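Gamma-D-glutamyl-L-lysine dipeptidyl-peptidase (Bacillus cereus ATCC 10987, PDB 3H41) probably cleaves gamma-D-glutamyl-L-lysine bonds in murein peptides, releasing the dipeptide L-Ala-D-Glu during cell wall breakdown. Local coordinates at residues 119-130 / 167-178. Sequence-based numbering, arbitrary orientation. Where two conformers were deposited one is given.
Sequences FVLVTKPTAILY and KAWLRKNDGTFY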
ATOM      1  N   PHE A 119      -1.756  -5.245 -17.719  1.00 18.46           N
ATOM      2  CA  PHE A 119      -2.633  -4.622 -16.730  1.00 15.76           C
ATOM      3  C   PHE A 119      -2.489  -3.116 -16.746  1.00 16.13           C
ATOM      4  O   PHE A 119      -1.504  -2.565 -17.232  1.00 16.73           O
ATOM      5  CB  PHE A 119      -2.413  -5.178 -15.330  1.00 13.58           C
ATOM      6  CG  PHE A 119      -1.016  -4.973 -14.767  1.00 14.74           C
ATOM      7  CD1 PHE A 119      -0.579  -3.722 -14.333  1.00 16.99           C
ATOM      8  CD2 PHE A 119      -0.175  -6.066 -14.566  1.00 21.05           C
ATOM      9  CE1 PHE A 119       0.686  -3.548 -13.811  1.00 20.87           C
ATOM     10  CE2 PHE A 119       1.111  -5.902 -14.040  1.00 29.37           C
ATOM     11  CZ  PHE A 119       1.550  -4.635 -13.677  1.00 30.02           C
ATOM     12  N   VAL A 120      -3.504  -2.460 -16.187  1.00 14.10           N
ATOM     13  CA  VAL A 120      -3.500  -1.047 -15.964  1.00 13.40           C
ATOM     14  C   VAL A 120      -3.138  -0.839 -14.510  1.00 13.53           C
ATOM     15  O   VAL A 120      -3.688  -1.513 -13.627  1.00 12.21           O
ATOM     16  CB  VAL A 120      -4.901  -0.421 -16.229  1.00 14.40           C
ATOM     17  CG1 VAL A 120      -4.907   1.082 -15.854  1.00 13.20           C
ATOM     18  CG2 VAL A 120      -5.304  -0.613 -17.706  1.00 15.06           C
ATOM     19  N   LEU A 121      -2.174   0.038 -14.274  1.00 14.10           N
ATOM     20  CA  LEU A 121      -1.747   0.404 -12.927  1.00 13.16           C
ATOM     21  C   LEU A 121      -2.282   1.813 -12.677  1.00 12.38           C
ATOM     22  O   LEU A 121      -2.092   2.712 -13.493  1.00 12.02           O
ATOM     23  CB  LEU A 121      -0.228   0.370 -12.797  1.00 14.12           C
ATOM     24  CG  LEU A 121       0.236   0.578 -11.329  1.00 13.47           C
ATOM     25  CD1 LEU A 121       1.120  -0.496 -10.827  1.00 19.27           C
ATOM     26  CD2 LEU A 121       0.949   1.920 -11.282  1.00 22.56           C
ATOM     27  N   VAL A 122      -2.998   2.003 -11.581  1.00 11.87           N
ATOM     28  CA  VAL A 122      -3.585   3.279 -11.293  1.00 11.24           C
ATOM     29  C   VAL A 122      -2.439   4.192 -10.790  1.00 10.05           C
ATOM     30  O   VAL A 122      -1.726   3.816  -9.866  1.00 11.26           O
ATOM     31  CB  VAL A 122      -4.669   3.132 -10.225  1.00  9.97           C
ATOM     32  CG1 VAL A 122      -5.185   4.491  -9.785  1.00 10.52           C
ATOM     33  CG2 VAL A 122      -5.789   2.286 -10.742  1.00 10.23           C
ATOM     34  N   THR A 123      -2.278   5.365 -11.391  1.00 10.71           N
ATOM     35  CA  THR A 123      -1.079   6.181 -11.197  1.00 11.64           C
ATOM     36  C   THR A 123      -1.350   7.567 -10.574  1.00 13.15           C
ATOM     37  O   THR A 123      -0.450   8.378 -10.468  1.00 13.39           O
ATOM     38  CB  THR A 123      -0.289   6.336 -12.524  1.00 16.73           C
ATOM     39  OG1 THR A 123      -1.184   6.744 -13.569  1.00 18.76           O
ATOM     40  CG2 THR A 123       0.367   4.999 -12.893  1.00 16.79           C
ATOM     41  N   LYS A 124      -2.591   7.849 -10.226  1.00 13.70           N
ATOM     42  CA  LYS A 124      -2.929   8.977  -9.369  1.00 13.84           C
ATOM     43  C   LYS A 124      -3.224   8.483  -7.937  1.00 12.89           C
ATOM     44  O   LYS A 124      -3.544   7.326  -7.736  1.00 11.86           O
ATOM     45  CB  LYS A 124      -4.160   9.698  -9.910  1.00 13.21           C
ATOM     46  CG  LYS A 124      -3.926  10.335 -11.276  1.00 14.11           C
ATOM     47  CD  LYS A 124      -3.157  11.633 -11.127  1.00 26.22           C
ATOM     48  CE  LYS A 124      -3.164  12.440 -12.440  1.00 36.14           C
ATOM     49  NZ  LYS A 124      -2.422  11.712 -13.517  1.00 32.62           N
ATOM     50  N   PRO A 125      -3.171   9.383  -6.949  1.00 13.17           N
ATOM     51  CA  PRO A 125      -3.344   8.940  -5.544  1.00 14.43           C
ATOM     52  C   PRO A 125      -4.585   8.080  -5.300  1.00 12.28           C
ATOM     53  O   PRO A 125      -4.525   7.022  -4.666  1.00 11.39           O
ATOM     54  CB  PRO A 125      -3.435  10.267  -4.785  1.00 15.85           C
ATOM     55  CG  PRO A 125      -2.589  11.212  -5.628  1.00 17.20           C
ATOM     56  CD  PRO A 125      -2.922  10.841  -7.048  1.00 15.84           C
ATOM     57  N   THR A 126      -5.718   8.552  -5.800  1.00 10.29           N
ATOM     58  CA  THR A 126      -6.854   7.682  -6.033  1.00  9.62           C
ATOM     59  C   THR A 126      -7.467   8.071  -7.389  1.00 11.61           C
ATOM     60  O   THR A 126      -7.146   9.124  -7.959  1.00 13.02           O
ATOM     61  CB  THR A 126      -7.941   7.775  -4.953  1.00 11.62           C
ATOM     62  OG1 THR A 126      -8.571   9.067  -4.965  1.00 13.72           O
ATOM     63  CG2 THR A 126      -7.396   7.437  -3.539  1.00 12.29           C
ATOM     64  N   ALA A 127      -8.339   7.219  -7.893  1.00  9.11           N
ATOM     65  CA  ALA A 127      -9.060   7.519  -9.144  1.00 11.63           C
ATOM     66  C   ALA A 127     -10.394   6.839  -9.098  1.00 12.05           C
ATOM     67  O   ALA A 127     -10.541   5.865  -8.361  1.00 12.42           O
ATOM     68  CB  ALA A 127      -8.258   6.981 -10.357  1.00 10.65           C
ATOM     69  N   ILE A 128     -11.344   7.302  -9.918  1.00 11.97           N
ATOM     70  CA  ILE A 128     -12.667   6.657 -10.050  1.00 14.26           C
ATOM     71  C   ILE A 128     -12.710   5.661 -11.232  1.00 14.75           C
ATOM     72  O   ILE A 128     -12.364   5.993 -12.362  1.00 14.42           O
ATOM     73  CB  ILE A 128     -13.822   7.696 -10.150  1.00 12.25           C
ATOM     74  CG1 ILE A 128     -13.719   8.726  -9.015  1.00 13.30           C
ATOM     75  CG2 ILE A 128     -15.298   6.982 -10.148  1.00  8.85           C
ATOM     76  CD1 ILE A 128     -13.740   8.132  -7.596  1.00 12.01           C
ATOM     77  N   LEU A 129     -13.113   4.428 -10.917  1.00 13.76           N
ATOM     78  CA  LEU A 129     -13.461   3.401 -11.914  1.00 15.12           C
ATOM     79  C   LEU A 129     -14.960   3.403 -12.085  1.00 14.19           C
ATOM     80  O   LEU A 129     -15.687   3.446 -11.075  1.00 18.59           O
ATOM     81  CB  LEU A 129     -13.055   2.009 -11.420  1.00 13.76           C
ATOM     82  CG  LEU A 129     -11.624   1.576 -11.554  1.00 26.81           C
ATOM     83  CD1 LEU A 129     -11.473   0.197 -10.984  1.00 22.27           C
ATOM     84  CD2 LEU A 129     -11.265   1.590 -13.008  1.00 33.19           C
ATOM     85  N   TYR A 130     -15.424   3.327 -13.336  1.00 12.89           N
ATOM     86  CA  TYR A 130     -16.861   3.292 -13.674  1.00 12.02           C
ATOM     87  C   TYR A 130     -17.216   1.912 -14.171  1.00 11.05           C
ATOM     88  O   TYR A 130     -16.643   1.456 -15.146  1.00 12.60           O
ATOM     89  CB  TYR A 130     -17.226   4.327 -14.762  1.00 10.78           C
ATOM     90  CG  TYR A 130     -16.765   5.709 -14.337  1.00 11.92           C
ATOM     91  CD1 TYR A 130     -17.519   6.464 -13.433  1.00  9.25           C
ATOM     92  CD2 TYR A 130     -15.562   6.226 -14.773  1.00 14.62           C
ATOM     93  CE1 TYR A 130     -17.086   7.701 -13.006  1.00  9.89           C
ATOM     94  CE2 TYR A 130     -15.103   7.473 -14.312  1.00 13.22           C
ATOM     95  CZ  TYR A 130     -15.887   8.197 -13.432  1.00  9.95           C
ATOM     96  OH  TYR A 130     -15.499   9.424 -12.957  1.00 10.81           O
ATOM     97  N   LYS A 167     -16.826  -5.577 -15.632  1.00 13.46           N
ATOM     98  CA  LYS A 167     -15.980  -4.728 -16.456  1.00 13.85           C
ATOM     99  C   LYS A 167     -16.205  -3.266 -16.060  1.00 13.41           C
ATOM    100  O   LYS A 167     -17.320  -2.887 -15.634  1.00 14.23           O
ATOM    101  CB  LYS A 167     -16.322  -4.945 -17.925  1.00 16.39           C
ATOM    102  CG  LYS A 167     -16.099  -6.396 -18.401  1.00 17.38           C
ATOM    103  CD  LYS A 167     -16.346  -6.518 -19.903  1.00 28.55           C
ATOM    104  CE  LYS A 167     -16.025  -7.924 -20.450  1.00 39.64           C
ATOM    105  NZ  LYS A 167     -16.734  -8.982 -19.707  1.00 34.65           N
ATOM    106  N   ALA A 168     -15.136  -2.490 -16.180  1.00 12.07           N
ATOM    107  CA  ALA A 168     -15.077  -1.112 -15.730  1.00 11.25           C
ATOM    108  C   ALA A 168     -14.131  -0.336 -16.595  1.00 11.91           C
ATOM    109  O   ALA A 168     -13.285  -0.893 -17.321  1.00 12.35           O
ATOM    110  CB  ALA A 168     -14.583  -1.051 -14.270  1.00 13.32           C
ATOM    111  N   TRP A 169     -14.173   0.977 -16.440  1.00  9.89           N
ATOM    112  CA  TRP A 169     -13.260   1.831 -17.172  1.00 10.90           C
ATOM    113  C   TRP A 169     -12.783   3.020 -16.352  1.00 11.90           C
ATOM    114  O   TRP A 169     -13.448   3.411 -15.390  1.00 12.52           O
ATOM    115  CB  TRP A 169     -13.919   2.283 -18.452  1.00 10.48           C
ATOM    116  CG  TRP A 169     -15.029   3.297 -18.327  1.00 11.05           C
ATOM    117  CD1 TRP A 169     -16.368   3.058 -18.213  1.00 16.53           C
ATOM    118  CD2 TRP A 169     -14.870   4.713 -18.414  1.00 12.53           C
ATOM    119  NE1 TRP A 169     -17.055   4.254 -18.179  1.00 14.79           N
ATOM    120  CE2 TRP A 169     -16.146   5.285 -18.293  1.00 14.87           C
ATOM    121  CE3 TRP A 169     -13.744   5.557 -18.520  1.00 11.97           C
ATOM    122  CZ2 TRP A 169     -16.362   6.687 -18.316  1.00 13.02           C
ATOM    123  CZ3 TRP A 169     -13.946   6.956 -18.526  1.00 14.90           C
ATOM    124  CH2 TRP A 169     -15.258   7.503 -18.439  1.00 11.90           C
ATOM    125  N   LEU A 170     -11.614   3.540 -16.711  1.00  9.90           N
ATOM    126  CA  LEU A 170     -11.055   4.746 -16.092  1.00 12.34           C
ATOM    127  C   LEU A 170     -10.456   5.648 -17.155  1.00 12.99           C
ATOM    128  O   LEU A 170     -10.069   5.190 -18.227  1.00 13.64           O
ATOM    129  CB  LEU A 170     -10.004   4.431 -15.032  1.00 14.76           C
ATOM    130  CG  LEU A 170      -8.744   3.710 -15.452  1.00 17.30           C
ATOM    131  CD1 LEU A 170      -7.635   3.974 -14.400  1.00 25.57           C
ATOM    132  CD2 LEU A 170      -9.017   2.211 -15.625  1.00 16.90           C
ATOM    133  N   ARG A 171     -10.414   6.941 -16.865  1.00 13.32           N
ATOM    134  CA  ARG A 171      -9.749   7.884 -17.757  1.00 11.70           C
ATOM    135  C   ARG A 171      -8.299   7.516 -17.921  1.00 14.32           C
ATOM    136  O   ARG A 171      -7.650   7.103 -16.958  1.00 12.41           O
ATOM    137  CB  ARG A 171      -9.864   9.308 -17.224  1.00 11.87           C
ATOM    138  CG  ARG A 171     -11.223   9.943 -17.374  1.00 13.42           C
ATOM    139  CD  ARG A 171     -11.391  10.535 -18.758  1.00 19.40           C
ATOM    140  NE  ARG A 171     -12.748  11.021 -18.966  1.00 12.45           N
ATOM    141  CZ  ARG A 171     -13.155  11.781 -19.977  1.00 11.67           C
ATOM    142  NH1 ARG A 171     -12.321  12.136 -20.954  1.00 14.11           N
ATOM    143  NH2 ARG A 171     -14.445  12.116 -20.058  1.00 13.91           N
ATOM    144  N   LYS A 172      -7.798   7.668 -19.145  1.00 12.32           N
ATOM    145  CA  LYS A 172      -6.397   7.395 -19.428  1.00 15.94           C
ATOM    146  C   LYS A 172      -5.394   8.154 -18.560  1.00 16.48           C
ATOM    147  O   LYS A 172      -4.285   7.673 -18.329  1.00 16.30           O
ATOM    148  CB  LYS A 172      -6.111   7.738 -20.878  1.00 19.89           C
ATOM    149  CG  LYS A 172      -6.385   6.629 -21.806  1.00 26.95           C
ATOM    150  CD  LYS A 172      -6.096   7.117 -23.229  1.00 31.01           C
ATOM    151  CE  LYS A 172      -5.581   6.017 -24.065  1.00 38.43           C
ATOM    152  NZ  LYS A 172      -5.754   6.329 -25.508  1.00 38.52           N
ATOM    153  N   ASN A 173      -5.742   9.367 -18.149  1.00 15.88           N
ATOM    154  CA  ASN A 173      -4.845  10.159 -17.332  1.00 16.74           C
ATOM    155  C   ASN A 173      -4.723   9.590 -15.898  1.00 18.98           C
ATOM    156  O   ASN A 173      -3.840  10.018 -15.137  1.00 18.86           O
ATOM    157  CB  ASN A 173      -5.329  11.599 -17.239  1.00 19.32           C
ATOM    158  CG  ASN A 173      -5.066  12.401 -18.509  1.00 36.38           C
ATOM    159  OD1 ASN A 173      -4.064  12.200 -19.201  1.00 46.78           O
ATOM    160  ND2 ASN A 173      -5.966  13.339 -18.804  1.00 44.70           N
ATOM    161  N   ASP A 174      -5.626   8.687 -15.512  1.00 15.23           N
ATOM    162  CA  ASP A 174      -5.593   8.093 -14.168  1.00 15.97           C
ATOM    163  C   ASP A 174      -4.773   6.828 -14.073  1.00 15.40           C
ATOM    164  O   ASP A 174      -4.637   6.273 -12.983  1.00 17.06           O
ATOM    165  CB  ASP A 174      -6.998   7.778 -13.652  1.00 14.18           C
ATOM    166  CG  ASP A 174      -7.754   9.007 -13.190  1.00 21.34           C
ATOM    167  OD1 ASP A 174      -7.110   9.946 -12.674  1.00 19.68           O
ATOM    168  OD2 ASP A 174      -9.004   9.020 -13.315  1.00 17.77           O
ATOM    169  N   GLY A 175      -4.235   6.345 -15.186  1.00 13.87           N
ATOM    170  CA  GLY A 175      -3.519   5.072 -15.171  1.00 14.32           C
ATOM    171  C   GLY A 175      -2.500   4.950 -16.280  1.00 16.13           C
ATOM    172  O   GLY A 175      -2.394   5.826 -17.156  1.00 14.40           O
ATOM    173  N   THR A 176      -1.756   3.850 -16.229  1.00 14.78           N
ATOM    174  CA  THR A 176      -0.709   3.502 -17.183  0.60 17.29           C
ATOM    175  C   THR A 176      -0.821   2.010 -17.436  1.00 18.02           C
ATOM    176  O   THR A 176      -1.073   1.288 -16.477  1.00 17.76           O
ATOM    177  CB  THR A 176       0.668   3.747 -16.508  0.60 19.05           C
ATOM    178  OG1 THR A 176       0.800   5.140 -16.165  0.60 27.25           O
ATOM    179  CG2 THR A 176       1.827   3.297 -17.386  0.60 20.14           C
ATOM    180  N   PHE A 177      -0.564   1.516 -18.642  1.00 18.07           N
ATOM    181  CA  PHE A 177      -0.529   0.060 -18.741  1.00 21.69           C
ATOM    182  C   PHE A 177       0.865  -0.511 -18.877  1.00 20.87           C
ATOM    183  O   PHE A 177       1.790   0.164 -19.325  1.00 20.46           O
ATOM    184  CB  PHE A 177      -1.541  -0.536 -19.737  1.00 28.37           C
ATOM    185  CG  PHE A 177      -1.093  -0.546 -21.150  1.00 30.01           C
ATOM    186  CD1 PHE A 177      -0.382  -1.619 -21.649  1.00 39.11           C
ATOM    187  CD2 PHE A 177      -1.434   0.505 -21.996  1.00 45.83           C
ATOM    188  CE1 PHE A 177       0.016  -1.648 -22.962  1.00 49.67           C
ATOM    189  CE2 PHE A 177      -1.047   0.495 -23.318  1.00 46.26           C
ATOM    190  CZ  PHE A 177      -0.322  -0.587 -23.811  1.00 53.12           C
ATOM    191  N   TYR A 178       0.992  -1.735 -18.400  1.00 21.42           N
ATOM    192  CA  TYR A 178       2.261  -2.464 -18.347  1.00 23.38           C
ATOM    193  C   TYR A 178       2.022  -3.946 -18.625  1.00 25.73           C
ATOM    194  O   TYR A 178       0.954  -4.476 -18.302  1.00 25.81           O
ATOM    195  CB  TYR A 178       2.893  -2.343 -16.956  1.00 23.08           C
ATOM    196  CG  TYR A 178       3.310  -0.950 -16.489  1.00 22.72           C
ATOM    197  CD1 TYR A 178       4.392  -0.282 -17.068  1.00 27.03           C
ATOM    198  CD2 TYR A 178       2.678  -0.351 -15.400  1.00 23.17           C
ATOM    199  CE1 TYR A 178       4.787   0.992 -16.614  1.00 23.56           C
ATOM    200  CE2 TYR A 178       3.074   0.889 -14.927  1.00 24.44           C
ATOM    201  CZ  TYR A 178       4.138   1.548 -15.532  1.00 27.80           C
ATOM    202  OH  TYR A 178       4.513   2.764 -15.027  1.00 29.22           O
TER
HETATM  203  O   HOH W   1      -7.672  10.850 -10.119  1.00 14.11           O
HETATM  204  O   HOH W   2     -10.728   9.847 -11.298  1.00 13.43           O
HETATM  205  O   HOH W   3     -11.371   7.886 -14.163  1.00 13.59           O
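Phe119 and Tyr178 face each other as an antiparallel hydrogen-bonded pair, each N-H taken by the other's carbonyl; Phe119 N to Tyr178 O is 2.9 Å. Leu121 and Thr176 repeat the exchange two residues on, and Thr123 N then reaches Asp174 O at 3.0 Å. Between these pairs the strands come close at Val122 and Gly175, where glycine, with no side chain, offers only its CA to Val120 CG1. Lys124, bent at chi2 and chi4, curls its chain past the Asp174 carboxylate and gives its ammonium to Asn173 O, 2.7 Å from NZ, a backbone acceptor in the 3-10 turn 172-174. The pairing of the two segments is part of an SH3b-type barrel: strands 119-122 and 126-130 meet 175-178 and 167-171, the 3-10 turn linking the latter two as in SH3 folds. Where the two pairings part, Asp174 and three waters bridge the gap. Its OD2 accepts from two of them, one serving Ile128 N and the other linking Ile128 O to Arg171 N, while OD1 takes the water that also donates to Thr126 O. Alanine suits the facing position, its small methyl letting Ala127 CB pack 3.5 Å from Asp174 CG while the carboxylate oxygens take the waters' donors. Farther along, Tyr130 and Trp169 trade backbone bonds, and Tyr130 CB lies over the indole's five-membered ring in a CH-pi contact. Trp169 CG sits between its own backbone N and carbonyl carbon (chi1 72°), which swings the indole across toward Tyr130, the two rings meeting obliquely at 37°. The buried Leu129 and Leu170 lie side by side, CD2 of Leu129 meeting CD2 of Leu170 at 3.5 Å, and Leu170 CD1 reaches Val120, branched aliphatics filling the barrel interior.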